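PDB 3H2G: esterase from Xanthomonas oryzae pv. oryzae, which acts as a cell wall-degrading esterase in the infection of rice, hydrolysing ester bonds and contributing to virulence of the bacterium. Local coordinates for residues A[41-51]-A[64-75]; A[325-333]-A[384-392]. All coordinates share one frame; numbering follows the deposited sequence.

Interactions 1 and 2 sit on the same mixed sheet of an alpha/beta-hydrolase fold. Interaction 1 is a hairpin in the antiparallel part of the sheet, with strand 7-16 as the outermost neighbour; interaction 2 holds helix 376-396 against strand 328-332, next to the other outermost strand, 359-363. Their centres lie 22 Å apart and their nearest atoms about 9 Å, so they do not touch. Each contains one disulfide, Cys42-Cys75 or Cys331-Cys384. Interaction 2 is the one tied to the probable active site: Gly332 lies near a likely Ser176-His377-Asp336 triad, with Asp336 shortly after strand 328-332 and His377 on the same helix as Cys384.

Interaction 1: residues A[41-51]-A[64-75]; sequences KCNVRVAEFTY and SGVLLIPGGERC
Residues 43-51 and 64-71 form the two arms of an antiparallel beta hairpin, sealed beyond its open end by the Cys42-Cys75 disulfide. The segments run at 155° to each other, and the hairpin is flanked within the sheet by strand 7-16, beside 43-51, and strand 119-123, beside 64-71. Asn43, Arg45, Ala47 and Phe49 each exchange a pair of backbone bonds with Gly71, Ile69, Leu67 and Gly65. The Arg45-Ile69 pair is nearly straight in both directions, with Arg45 N to Ile69 O at 2.8 Å. At the Asn43 end the return bond, from Gly71 N to Asn43 O, is weak.

Val46 and Leu68 run alongside each other off the same face, Leu68 CD2 3.9 Å from Val46 CG2. The opposite face holds Phe49. Its chi1 of 64° sets CG between the backbone N and the carbonyl carbon and swings the ring across to the partner strand, where Gly65 CA lies over one face, 4.1 Å from the ring centroid. Val66 O comes to the ring edge instead, 3.7 Å from Phe49 CE2. The carboxylate of Glu48 leads away to a salt bridge with Lys98 and a hydrogen bond from Asn11.

Past Gly71 the chain makes a type I turn, Gly72 to Cys75, that brings Cys75 SG to 2.0 Å from Cys42 SG, with a right-handed twist about the S-S bond (chi3 84°). Pro70 CB packs 3.9 Å from Cys42 CB. A water accepts from Arg74 N and donates to Lys41 O, joining the loops beside the bridge. The disulfide is thus a covalent tie just beyond the last backbone pair, Asn43-Gly71, where one of the two bonds is weak.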
loop_
_atom_site.group_PDB
_atom_site.type_symbol
_atom_site.label_atom_id
_atom_site.label_comp_id
_atom_site.label_asym_id
_atom_site.label_seq_id
_atom_site.Cartn_x
_atom_site.Cartn_y
_atom_site.Cartn_z
ATOM N N LYS A 41 -3.564 -23.081 -10.007
ATOM C CA LYS A 41 -2.620 -24.043 -10.556
ATOM C C LYS A 41 -1.625 -24.475 -9.491
ATOM O O LYS A 41 -0.918 -25.465 -9.665
ATOM C CB LYS A 41 -1.863 -23.455 -11.751
ATOM C CG LYS A 41 -0.898 -22.340 -11.404
ATOM C CD LYS A 41 0.283 -22.311 -12.374
ATOM C CE LYS A 41 -0.171 -22.194 -13.819
ATOM N NZ LYS A 41 0.987 -22.195 -14.758
ATOM N N CYS A 42 -1.596 -23.746 -8.377
ATOM C CA CYS A 42 -0.649 -24.026 -7.298
ATOM C C CYS A 42 -1.253 -24.141 -5.905
ATOM O O CYS A 42 -2.287 -23.536 -5.609
ATOM C CB CYS A 42 0.397 -22.904 -7.233
ATOM S SG CYS A 42 1.171 -22.484 -8.822
ATOM N N ASN A 43 -0.592 -24.922 -5.052
ATOM C CA ASN A 43 -0.996 -25.024 -3.655
ATOM C C ASN A 43 -0.271 -23.778 -3.134
ATOM O O ASN A 43 0.679 -23.314 -3.769
ATOM C CB ASN A 43 -0.400 -26.261 -2.963
ATOM C CG ASN A 43 -0.864 -27.574 -3.574
ATOM O OD1 ASN A 43 -2.049 -27.772 -3.840
ATOM N ND2 ASN A 43 0.079 -28.492 -3.775
ATOM N N VAL A 44 -0.697 -23.231 -2.002
ATOM C CA VAL A 44 -0.038 -22.038 -1.476
ATOM C C VAL A 44 0.332 -22.177 -0.007
ATOM O O VAL A 44 -0.513 -22.497 0.826
ATOM C CB VAL A 44 -0.934 -20.785 -1.635
ATOM C CG1 VAL A 44 -0.231 -19.564 -1.054
ATOM C CG2 VAL A 44 -1.257 -20.560 -3.104
ATOM N N ARG A 45 1.602 -21.934 0.299
ATOM C CA ARG A 45 2.082 -22.015 1.673
ATOM C C ARG A 45 2.186 -20.602 2.230
ATOM O O ARG A 45 2.680 -19.697 1.554
ATOM C CB ARG A 45 3.456 -22.686 1.720
ATOM C CG ARG A 45 3.937 -23.009 3.127
ATOM C CD ARG A 45 5.313 -23.655 3.102
ATOM N NE ARG A 45 5.658 -24.247 4.391
ATOM C CZ ARG A 45 6.872 -24.683 4.711
ATOM N NH1 ARG A 45 7.863 -24.591 3.835
ATOM N NH2 ARG A 45 7.093 -25.213 5.908
ATOM N N VAL A 46 1.710 -20.415 3.458
ATOM C CA VAL A 46 1.754 -19.113 4.107
ATOM C C VAL A 46 2.834 -19.081 5.180
ATOM O O VAL A 46 2.850 -19.911 6.088
ATOM C CB VAL A 46 0.403 -18.766 4.767
ATOM C CG1 VAL A 46 0.468 -17.375 5.392
ATOM C CG2 VAL A 46 -0.708 -18.838 3.735
ATOM N N ALA A 47 3.740 -18.118 5.063
ATOM C CA ALA A 47 4.819 -17.965 6.027
ATOM C C ALA A 47 4.868 -16.530 6.527
ATOM O O ALA A 47 4.365 -15.613 5.876
ATOM C CB ALA A 47 6.155 -18.343 5.389
ATOM N N GLU A 48 5.457 -16.349 7.703
ATOM C CA GLU A 48 5.601 -15.031 8.297
ATOM C C GLU A 48 7.064 -14.901 8.685
ATOM O O GLU A 48 7.774 -15.904 8.795
ATOM C CB GLU A 48 4.709 -14.895 9.535
ATOM C CG GLU A 48 5.049 -15.862 10.659
ATOM C CD GLU A 48 4.043 -15.818 11.791
ATOM O OE1 GLU A 48 4.235 -16.555 12.780
ATOM O OE2 GLU A 48 3.061 -15.053 11.693
ATOM N N PHE A 49 7.521 -13.673 8.884
ATOM C CA PHE A 49 8.911 -13.469 9.251
ATOM C C PHE A 49 9.154 -12.063 9.783
ATOM O O PHE A 49 8.337 -11.162 9.586
ATOM C CB PHE A 49 9.812 -13.753 8.035
ATOM C CG PHE A 49 9.594 -12.815 6.873
ATOM C CD1 PHE A 49 10.336 -11.641 6.759
ATOM C CD2 PHE A 49 8.635 -13.097 5.902
ATOM C CE1 PHE A 49 10.124 -10.758 5.689
ATOM C CE2 PHE A 49 8.412 -12.221 4.828
ATOM C CZ PHE A 49 9.158 -11.053 4.724
ATOM N N THR A 50 10.267 -11.891 10.491
ATOM C CA THR A 50 10.639 -10.582 11.018
ATOM C C THR A 50 12.040 -10.319 10.494
ATOM O O THR A 50 12.805 -11.256 10.248
ATOM C CB THR A 50 10.635 -10.546 12.561
ATOM O OG1 THR A 50 11.581 -11.490 13.075
ATOM C CG2 THR A 50 9.244 -10.879 13.087
ATOM N N TYR A 51 12.379 -9.050 10.310
ATOM C CA TYR A 51 13.688 -8.719 9.767
ATOM C C TYR A 51 14.207 -7.364 10.213
ATOM O O TYR A 51 13.470 -6.543 10.760
ATOM C CB TYR A 51 13.627 -8.752 8.237
ATOM C CG TYR A 51 12.597 -7.800 7.653
ATOM C CD1 TYR A 51 11.236 -8.122 7.647
ATOM C CD2 TYR A 51 12.982 -6.567 7.125
ATOM C CE1 TYR A 51 10.282 -7.233 7.130
ATOM C CE2 TYR A 51 12.040 -5.670 6.609
ATOM C CZ TYR A 51 10.693 -6.010 6.614
ATOM O OH TYR A 51 9.764 -5.130 6.099
ATOM N N SER A 64 7.908 -6.802 10.303
ATOM C CA SER A 64 7.443 -8.152 10.037
ATOM C C SER A 64 6.920 -8.207 8.606
ATOM O O SER A 64 6.783 -7.174 7.947
ATOM C CB SER A 64 6.346 -8.546 11.036
ATOM O OG SER A 64 5.256 -7.636 11.009
ATOM N N GLY A 65 6.649 -9.408 8.113
ATOM C CA GLY A 65 6.157 -9.520 6.755
ATOM C C GLY A 65 5.469 -10.836 6.489
ATOM O O GLY A 65 5.489 -11.735 7.327
ATOM N N VAL A 66 4.849 -10.938 5.319
ATOM C CA VAL A 66 4.157 -12.150 4.918
ATOM C C VAL A 66 4.841 -12.682 3.663
ATOM O O VAL A 66 5.326 -11.913 2.835
ATOM C CB VAL A 66 2.650 -11.876 4.625
ATOM C CG1 VAL A 66 2.503 -10.811 3.541
ATOM C CG2 VAL A 66 1.960 -13.161 4.200
ATOM N N LEU A 67 4.899 -14.003 3.546
ATOM C CA LEU A 67 5.518 -14.645 2.392
ATOM C C LEU A 67 4.611 -15.773 1.929
ATOM O O LEU A 67 4.307 -16.681 2.699
ATOM C CB LEU A 67 6.896 -15.208 2.769
ATOM C CG LEU A 67 7.573 -16.165 1.775
ATOM C CD1 LEU A 67 7.837 -15.448 0.458
ATOM C CD2 LEU A 67 8.881 -16.677 2.375
ATOM N N LEU A 68 4.170 -15.698 0.677
ATOM C CA LEU A 68 3.306 -16.727 0.101
ATOM C C LEU A 68 4.140 -17.492 -0.918
ATOM O O LEU A 68 4.695 -16.900 -1.846
ATOM C CB LEU A 68 2.087 -16.084 -0.571
ATOM C CG LEU A 68 1.244 -15.182 0.338
ATOM C CD1 LEU A 68 0.065 -14.609 -0.444
ATOM C CD2 LEU A 68 0.747 -15.982 1.538
ATOM N N ILE A 69 4.236 -18.804 -0.734
ATOM C CA ILE A 69 5.035 -19.643 -1.622
ATOM C C ILE A 69 4.186 -20.643 -2.393
ATOM O O ILE A 69 3.454 -21.437 -1.797
ATOM C CB ILE A 69 6.096 -20.433 -0.818
ATOM C CG1 ILE A 69 6.914 -19.472 0.047
ATOM C CG2 ILE A 69 7.004 -21.208 -1.766
ATOM C CD1 ILE A 69 7.937 -20.166 0.936
ATOM N N PRO A 70 4.272 -20.619 -3.734
ATOM C CA PRO A 70 3.500 -21.546 -4.563
ATOM C C PRO A 70 4.229 -22.881 -4.681
ATOM O O PRO A 70 5.439 -22.959 -4.460
ATOM C CB PRO A 70 3.423 -20.821 -5.900
ATOM C CG PRO A 70 4.776 -20.184 -5.980
ATOM C CD PRO A 70 4.971 -19.627 -4.575
ATOM N N GLY A 71 3.485 -23.924 -5.030
ATOM C CA GLY A 71 4.072 -25.242 -5.193
ATOM C C GLY A 71 3.016 -26.189 -5.726
ATOM O O GLY A 71 1.828 -25.871 -5.682
ATOM N N GLY A 72 3.432 -27.342 -6.243
ATOM C CA GLY A 72 2.461 -28.294 -6.756
ATOM C C GLY A 72 2.898 -28.992 -8.029
ATOM O O GLY A 72 3.763 -28.498 -8.748
ATOM N N GLU A 73 2.286 -30.139 -8.309
ATOM C CA GLU A 73 2.612 -30.928 -9.495
ATOM C C GLU A 73 2.423 -30.176 -10.811
ATOM O O GLU A 73 3.126 -30.437 -11.785
ATOM C CB GLU A 73 1.774 -32.209 -9.517
ATOM C CG GLU A 73 0.292 -31.984 -9.289
ATOM C CD GLU A 73 -0.519 -33.258 -9.415
ATOM O OE1 GLU A 73 -0.106 -34.288 -8.840
ATOM O OE2 GLU A 73 -1.573 -33.229 -10.084
ATOM N N ARG A 74 1.471 -29.250 -10.842
ATOM C CA ARG A 74 1.209 -28.471 -12.048
ATOM C C ARG A 74 1.797 -27.084 -11.854
ATOM O O ARG A 74 1.493 -26.158 -12.606
ATOM C CB ARG A 74 -0.298 -28.334 -12.269
ATOM C CG ARG A 74 -1.069 -29.637 -12.184
ATOM C CD ARG A 74 -2.562 -29.386 -12.322
ATOM N NE ARG A 74 -3.340 -30.613 -12.165
ATOM C CZ ARG A 74 -4.661 -30.678 -12.283
ATOM N NH1 ARG A 74 -5.360 -29.585 -12.562
ATOM N NH2 ARG A 74 -5.286 -31.836 -12.121
ATOM N N CYS A 75 2.661 -26.956 -10.855
ATOM C CA CYS A 75 3.234 -25.664 -10.517
ATOM C C CYS A 75 4.733 -25.662 -10.223
ATOM O O CYS A 75 5.167 -25.118 -9.210
ATOM C CB CYS A 75 2.480 -25.133 -9.305
ATOM S SG CYS A 75 2.937 -23.476 -8.736
HETATM O O HOH W 1 -0.243 -27.901 -8.771
#

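Interaction 2: residues A[325-333]-A[384-392]; sequences QTPTLLCGS and CIVVVRDQL
Leu329, Cys331, Val388 and Leu392 meet through aliphatic carbon and sulfur, and no flat group is stacked across the contact. The flat pair lies on the helix itself: Asp390 sits at the edge of the Arg389 guanidinium, in its plane, and Asp390 OD1 takes bonds on its syn side from both Arg389 NE and Arg389 NH2, each at 3.0 Å. This side-on grip faces away from the strand, and Arg389 NH2 also reaches Glu38 in a salt bridge.

Toward the strand, Leu392 CD2 comes to 3.7 Å from Leu329 CB and touches Pro327 O as well, while Leu392 CD1 leans on the Pro327 ring. In Leu329, chi1 of -180° sends CG toward the helix, where CD2 lies 4.1 Å from Val388 CG1; its side chain runs at about a right angle to that of Gln391, meeting the CB. Here the helix after the last strand of an alpha/beta-hydrolase sheet packs back over strand 328-332, running at 155° to it with axes 8.7 Å apart. Ala203 of strand 198-205 and Val362 of strand 359-363 widen the apolar floor beneath Val388 and Val387.

At the Gly332 end, Cys331 SG and Cys384 SG are bonded at 2.0 Å with a left-handed twist (chi3 -84°), and Val388 CG1 packs 3.7 Å from Cys331 CB, one helical turn beyond Cys384.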
loop_
_atom_site.group_PDB
_atom_site.type_symbol
_atom_site.label_atom_id
_atom_site.label_comp_id
_atom_site.label_asym_id
_atom_site.label_seq_id
_atom_site.Cartn_x
_atom_site.Cartn_y
_atom_site.Cartn_z
ATOM N N GLN A 325 11.409 3.475 -15.598
ATOM C CA GLN A 325 12.093 2.685 -16.616
ATOM C C GLN A 325 11.458 1.304 -16.789
ATOM O O GLN A 325 11.571 0.682 -17.846
ATOM C CB GLN A 325 13.569 2.518 -16.238
ATOM C CG GLN A 325 14.416 1.836 -17.301
ATOM C CD GLN A 325 14.946 2.805 -18.351
ATOM O OE1 GLN A 325 14.502 3.953 -18.441
ATOM N NE2 GLN A 325 15.896 2.338 -19.158
ATOM N N THR A 326 10.793 0.833 -15.742
ATOM C CA THR A 326 10.147 -0.477 -15.754
ATOM C C THR A 326 8.753 -0.445 -16.375
ATOM O O THR A 326 8.001 0.511 -16.173
ATOM C CB THR A 326 9.992 -1.014 -14.312
ATOM O OG1 THR A 326 11.276 -1.077 -13.683
ATOM C CG2 THR A 326 9.361 -2.406 -14.315
ATOM N N PRO A 327 8.393 -1.481 -17.159
ATOM C CA PRO A 327 7.053 -1.484 -17.751
ATOM C C PRO A 327 6.087 -1.356 -16.573
ATOM O O PRO A 327 6.130 -2.155 -15.636
ATOM C CB PRO A 327 6.983 -2.849 -18.422
ATOM C CG PRO A 327 8.391 -3.029 -18.914
ATOM C CD PRO A 327 9.216 -2.572 -17.711
ATOM N N THR A 328 5.227 -0.348 -16.619
ATOM C CA THR A 328 4.309 -0.100 -15.517
ATOM C C THR A 328 2.863 0.038 -15.960
ATOM O O THR A 328 2.578 0.576 -17.028
ATOM C CB THR A 328 4.727 1.189 -14.775
ATOM O OG1 THR A 328 6.113 1.101 -14.423
ATOM C CG2 THR A 328 3.905 1.388 -13.508
ATOM N N LEU A 329 1.953 -0.458 -15.129
ATOM C CA LEU A 329 0.530 -0.374 -15.414
ATOM C C LEU A 329 -0.204 0.123 -14.177
ATOM O O LEU A 329 -0.296 -0.578 -13.171
ATOM C CB LEU A 329 -0.026 -1.742 -15.826
ATOM C CG LEU A 329 -1.525 -1.776 -16.157
ATOM C CD1 LEU A 329 -1.845 -0.740 -17.235
ATOM C CD2 LEU A 329 -1.912 -3.173 -16.624
ATOM N N LEU A 330 -0.705 1.350 -14.250
ATOM C CA LEU A 330 -1.442 1.930 -13.137
ATOM C C LEU A 330 -2.901 1.530 -13.294
ATOM O O LEU A 330 -3.497 1.742 -14.348
ATOM C CB LEU A 330 -1.306 3.455 -13.154
ATOM C CG LEU A 330 0.122 4.009 -13.170
ATOM C CD1 LEU A 330 0.076 5.528 -13.138
ATOM C CD2 LEU A 330 0.902 3.478 -11.975
ATOM N N CYS A 331 -3.474 0.936 -12.256
ATOM C CA CYS A 331 -4.863 0.505 -12.318
ATOM C C CYS A 331 -5.692 1.230 -11.273
ATOM O O CYS A 331 -5.204 1.569 -10.194
ATOM C CB CYS A 331 -4.952 -1.008 -12.100
ATOM S SG CYS A 331 -6.588 -1.770 -12.381
ATOM N N GLY A 332 -6.951 1.469 -11.610
ATOM C CA GLY A 332 -7.846 2.150 -10.701
ATOM C C GLY A 332 -9.229 2.177 -11.312
ATOM O O GLY A 332 -9.471 1.527 -12.329
ATOM N N SER A 333 -10.135 2.927 -10.696
ATOM C CA SER A 333 -11.500 3.032 -11.188
ATOM C C SER A 333 -11.966 4.480 -11.187
ATOM O O SER A 333 -11.722 5.217 -10.229
ATOM C CB SER A 333 -12.439 2.195 -10.315
ATOM O OG SER A 333 -13.797 2.500 -10.595
ATOM N N CYS A 384 -8.496 -5.026 -9.909
ATOM C CA CYS A 384 -7.229 -4.593 -10.481
ATOM C C CYS A 384 -6.145 -5.657 -10.386
ATOM O O CYS A 384 -5.319 -5.782 -11.287
ATOM C CB CYS A 384 -6.752 -3.313 -9.802
ATOM S SG CYS A 384 -7.432 -1.790 -10.527
ATOM N N ILE A 385 -6.128 -6.417 -9.293
ATOM C CA ILE A 385 -5.127 -7.472 -9.166
ATOM C C ILE A 385 -5.289 -8.404 -10.367
ATOM O O ILE A 385 -4.309 -8.783 -11.010
ATOM C CB ILE A 385 -5.308 -8.282 -7.856
ATOM C CG1 ILE A 385 -4.752 -7.483 -6.673
ATOM C CG2 ILE A 385 -4.599 -9.630 -7.962
ATOM C CD1 ILE A 385 -4.997 -8.126 -5.321
ATOM N N VAL A 386 -6.534 -8.756 -10.673
ATOM C CA VAL A 386 -6.811 -9.640 -11.798
ATOM C C VAL A 386 -6.396 -9.004 -13.121
ATOM O O VAL A 386 -5.715 -9.632 -13.929
ATOM C CB VAL A 386 -8.311 -10.012 -11.853
ATOM C CG1 VAL A 386 -8.628 -10.758 -13.145
ATOM C CG2 VAL A 386 -8.667 -10.874 -10.651
ATOM N N VAL A 387 -6.789 -7.750 -13.330
ATOM C CA VAL A 387 -6.461 -7.042 -14.566
ATOM C C VAL A 387 -4.968 -6.840 -14.813
ATOM O O VAL A 387 -4.483 -7.106 -15.915
ATOM C CB VAL A 387 -7.167 -5.663 -14.614
ATOM C CG1 VAL A 387 -6.620 -4.823 -15.765
ATOM C CG2 VAL A 387 -8.668 -5.868 -14.781
ATOM N N VAL A 388 -4.236 -6.371 -13.806
ATOM C CA VAL A 388 -2.805 -6.143 -13.986
ATOM C C VAL A 388 -2.040 -7.454 -14.168
ATOM O O VAL A 388 -1.058 -7.508 -14.906
ATOM C CB VAL A 388 -2.204 -5.336 -12.809
ATOM C CG1 VAL A 388 -2.905 -3.981 -12.708
ATOM C CG2 VAL A 388 -2.335 -6.107 -11.512
ATOM N N ARG A 389 -2.489 -8.510 -13.497
ATOM C CA ARG A 389 -1.845 -9.812 -13.641
ATOM C C ARG A 389 -1.994 -10.259 -15.094
ATOM O O ARG A 389 -1.020 -10.641 -15.745
ATOM C CB ARG A 389 -2.516 -10.845 -12.732
ATOM C CG ARG A 389 -1.967 -12.263 -12.876
ATOM C CD ARG A 389 -2.931 -13.285 -12.284
ATOM N NE ARG A 389 -4.176 -13.347 -13.051
ATOM C CZ ARG A 389 -5.275 -13.986 -12.660
ATOM N NH1 ARG A 389 -5.303 -14.630 -11.498
ATOM N NH2 ARG A 389 -6.350 -13.981 -13.434
ATOM N N ASP A 390 -3.223 -10.201 -15.597
ATOM C CA ASP A 390 -3.511 -10.617 -16.972
ATOM C C ASP A 390 -2.857 -9.752 -18.047
ATOM O O ASP A 390 -2.318 -10.270 -19.028
ATOM C CB ASP A 390 -5.022 -10.621 -17.230
ATOM C CG ASP A 390 -5.767 -11.635 -16.383
ATOM O OD1 ASP A 390 -5.120 -12.486 -15.740
ATOM O OD2 ASP A 390 -7.014 -11.582 -16.376
ATOM N N GLN A 391 -2.908 -8.436 -17.865
ATOM C CA GLN A 391 -2.364 -7.512 -18.855
ATOM C C GLN A 391 -0.877 -7.191 -18.795
ATOM O O GLN A 391 -0.286 -6.836 -19.819
ATOM C CB GLN A 391 -3.168 -6.209 -18.832
ATOM C CG GLN A 391 -4.569 -6.361 -19.420
ATOM C CD GLN A 391 -5.378 -5.079 -19.364
ATOM O OE1 GLN A 391 -4.843 -3.986 -19.553
ATOM N NE2 GLN A 391 -6.678 -5.208 -19.118
ATOM N N LEU A 392 -0.263 -7.314 -17.622
ATOM C CA LEU A 392 1.160 -7.004 -17.503
ATOM C C LEU A 392 2.028 -8.067 -16.835
ATOM O O LEU A 392 2.985 -8.547 -17.432
ATOM C CB LEU A 392 1.363 -5.681 -16.757
ATOM C CG LEU A 392 2.831 -5.291 -16.509
ATOM C CD1 LEU A 392 3.534 -5.050 -17.843
ATOM C CD2 LEU A 392 2.901 -4.043 -15.640
#